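Local coordinates for protein nonribosomal peptide synthase (PDB 5JJP) that probably activates an aliphatic beta-amino acid as its adenylate, using ATP, as an adenylation enzyme of nonribosomal peptide synthesis, at residues A264-E268 and A269-Q273. Numbering follows the deposited sequence.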
ATOM      1  N   ALA A 264       2.656 -24.351  -2.823  1.00 21.86           N
ATOM      2  CA  ALA A 264       2.636 -24.793  -4.224  1.00 20.83           C
ATOM      3  C   ALA A 264       2.465 -23.592  -5.154  1.00 23.27           C
ATOM      4  O   ALA A 264       3.042 -23.539  -6.234  1.00 21.80           O
ATOM      5  CB  ALA A 264       1.507 -25.770  -4.470  1.00 20.75           C
ATOM      6  N   PHE A 265       1.671 -22.613  -4.705  1.00 23.85           N
ATOM      7  CA  PHE A 265       1.433 -21.411  -5.484  1.00 23.03           C
ATOM      8  C   PHE A 265       2.726 -20.621  -5.638  1.00 20.93           C
ATOM      9  O   PHE A 265       2.980 -20.111  -6.681  1.00 23.29           O
ATOM     10  CB  PHE A 265       0.335 -20.559  -4.823  1.00 25.39           C
ATOM     11  CG  PHE A 265      -0.078 -19.370  -5.632  1.00 24.58           C
ATOM     12  CD1 PHE A 265      -0.861 -19.531  -6.746  1.00 25.48           C
ATOM     13  CD2 PHE A 265       0.315 -18.081  -5.259  1.00 26.46           C
ATOM     14  CE1 PHE A 265      -1.238 -18.435  -7.502  1.00 27.23           C
ATOM     15  CE2 PHE A 265      -0.079 -16.979  -6.002  1.00 25.37           C
ATOM     16  CZ  PHE A 265      -0.857 -17.159  -7.121  1.00 25.61           C
ATOM     17  N   LEU A 266       3.530 -20.521  -4.594  1.00 21.60           N
ATOM     18  CA  LEU A 266       4.792 -19.799  -4.704  1.00 22.35           C
ATOM     19  C   LEU A 266       5.721 -20.446  -5.727  1.00 22.98           C
ATOM     20  O   LEU A 266       6.448 -19.742  -6.401  1.00 22.69           O
ATOM     21  CB  LEU A 266       5.528 -19.694  -3.364  1.00 22.98           C
ATOM     22  CG  LEU A 266       4.768 -19.046  -2.200  1.00 24.61           C
ATOM     23  CD1 LEU A 266       5.708 -18.889  -1.013  1.00 24.83           C
ATOM     24  CD2 LEU A 266       4.157 -17.696  -2.558  1.00 22.10           C
ATOM     25  N   HIS A 267       5.680 -21.772  -5.856  1.00 24.10           N
ATOM     26  CA  HIS A 267       6.346 -22.452  -6.993  1.00 24.89           C
ATOM     27  C   HIS A 267       5.651 -22.237  -8.300  1.00 22.86           C
ATOM     28  O   HIS A 267       6.266 -21.880  -9.261  1.00 24.57           O
ATOM     29  CB  HIS A 267       6.420 -23.987  -6.760  1.00 25.85           C
ATOM     30  CG  HIS A 267       7.497 -24.391  -5.826  1.00 26.75           C
ATOM     31  ND1 HIS A 267       8.806 -24.538  -6.237  1.00 31.64           N
ATOM     32  CD2 HIS A 267       7.482 -24.648  -4.492  1.00 28.05           C
ATOM     33  CE1 HIS A 267       9.544 -24.904  -5.194  1.00 33.28           C
ATOM     34  NE2 HIS A 267       8.759 -24.996  -4.129  1.00 28.10           N
ATOM     35  N   GLU A 268       4.349 -22.468  -8.348  1.00 22.81           N
ATOM     36  CA  GLU A 268       3.626 -22.338  -9.623  1.00 24.27           C
ATOM     37  C   GLU A 268       3.882 -20.990 -10.253  1.00 22.39           C
ATOM     38  O   GLU A 268       4.174 -20.904 -11.446  1.00 23.63           O
ATOM     39  CB  GLU A 268       2.113 -22.555  -9.437  1.00 28.12           C
ATOM     40  CG  GLU A 268       1.369 -22.898 -10.727  1.00 31.84           C
ATOM     41  CD  GLU A 268      -0.173 -22.904 -10.591  1.00 35.86           C
ATOM     42  OE1 GLU A 268      -0.733 -22.750  -9.471  1.00 40.96           O
ATOM     43  OE2 GLU A 268      -0.844 -23.069 -11.635  1.00 41.08           O
ATOM     44  N   ALA A 269       3.792 -19.922  -9.463  1.00 20.25           N
ATOM     45  CA  ALA A 269       3.979 -18.561 -10.007  1.00 19.42           C
ATOM     46  C   ALA A 269       5.444 -18.067  -9.943  1.00 18.13           C
ATOM     47  O   ALA A 269       5.715 -16.923 -10.258  1.00 16.54           O
ATOM     48  CB  ALA A 269       3.075 -17.586  -9.273  1.00 21.20           C
ATOM     49  N   ALA A 270       6.365 -18.940  -9.536  1.00 18.23           N
ATOM     50  CA  ALA A 270       7.787 -18.658  -9.580  1.00 17.77           C
ATOM     51  C   ALA A 270       8.036 -17.339  -8.842  1.00 18.27           C
ATOM     52  O   ALA A 270       8.726 -16.447  -9.330  1.00 15.77           O
ATOM     53  CB  ALA A 270       8.284 -18.586 -11.024  1.00 18.54           C
ATOM     54  N   ILE A 271       7.537 -17.289  -7.614  1.00 17.61           N
ATOM     55  CA  ILE A 271       7.649 -16.084  -6.790  1.00 18.07           C
ATOM     56  C   ILE A 271       9.080 -15.832  -6.270  1.00 16.94           C
ATOM     57  O   ILE A 271       9.693 -16.724  -5.657  1.00 17.81           O
ATOM     58  CB  ILE A 271       6.686 -16.192  -5.596  1.00 18.32           C
ATOM     59  CG1 ILE A 271       5.251 -16.308  -6.100  1.00 18.45           C
ATOM     60  CG2 ILE A 271       6.847 -15.007  -4.653  1.00 19.87           C
ATOM     61  CD1 ILE A 271       4.761 -15.101  -6.895  1.00 18.49           C
ATOM     62  N   THR A 272       9.620 -14.635  -6.535  1.00 15.84           N
ATOM     63  CA  THR A 272      10.941 -14.250  -6.009  1.00 14.71           C
ATOM     64  C   THR A 272      10.865 -13.459  -4.719  1.00 14.86           C
ATOM     65  O   THR A 272      11.817 -13.443  -3.956  1.00 14.88           O
ATOM     66  CB  THR A 272      11.740 -13.426  -7.004  1.00 14.58           C
ATOM     67  OG1 THR A 272      11.051 -12.206  -7.292  1.00 14.17           O
ATOM     68  CG2 THR A 272      11.940 -14.228  -8.323  1.00 14.45           C
ATOM     69  N   GLN A 273       9.737 -12.811  -4.451  1.00 15.39           N
ATOM     70  CA  GLN A 273       9.640 -12.005  -3.230  1.00 16.42           C
ATOM     71  C   GLN A 273       8.269 -12.136  -2.616  1.00 15.27           C
ATOM     72  O   GLN A 273       7.265 -12.120  -3.322  1.00 13.45           O
ATOM     73  CB  GLN A 273       9.946 -10.552  -3.550  1.00 17.82           C
ATOM     74  CG  GLN A 273       9.941  -9.634  -2.325  1.00 19.43           C
ATOM     75  CD  GLN A 273      10.394  -8.237  -2.661  1.00 19.55           C
ATOM     76  OE1 GLN A 273       9.580  -7.356  -2.849  1.00 20.42           O
ATOM     77  NE2 GLN A 273      11.699  -8.053  -2.813  1.00 20.39           N
TER
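Ile271 N donates a nearly straight hydrogen bond back to Leu266 O, 2.9 Å long, and lies in the plane of that carbonyl. Ala270 N bonds His267 O at 3.0 Å. This second bond is more bent (147° at the hydrogen), and the donor sits above the carbonyl plane. Together the two bonds form a Schellman motif that ends helix 259-268. Ala270 is its C-prime residue and takes up a positive phi of 54°, although it is not a glycine. Just before the cap, Ala269 N still makes a regular helical bond to Phe265 O, at 2.9 Å.

The turn at Ala270 sets Ile271 against the last turn of the helix. Its CG1 lies 3.6 Å from Leu266 O and also touches the CA of that residue. The Ile271 CG1 branch is anti to its own carbonyl carbon (chi1 -61°), which sets it against Leu266. There it meets Leu266 CD2 at 4.0 Å, and the two side chains cross at a slant. Ala269 CB lies 3.6 Å from Phe265 O.

The extended Glu268 side chain touches Leu57 of strand 57-61 and makes a weak, long ion pair with Arg255. Phe265, Ala269 and Ile271 rest on Val249 of strand 247-250, while Leu266 and Ile271 touch Ala224 of strand 222-225. The capped end thus leads the chain from helix 259-268 into strand 273-276, which runs parallel to strand 222-225 in the six-stranded mixed sheet.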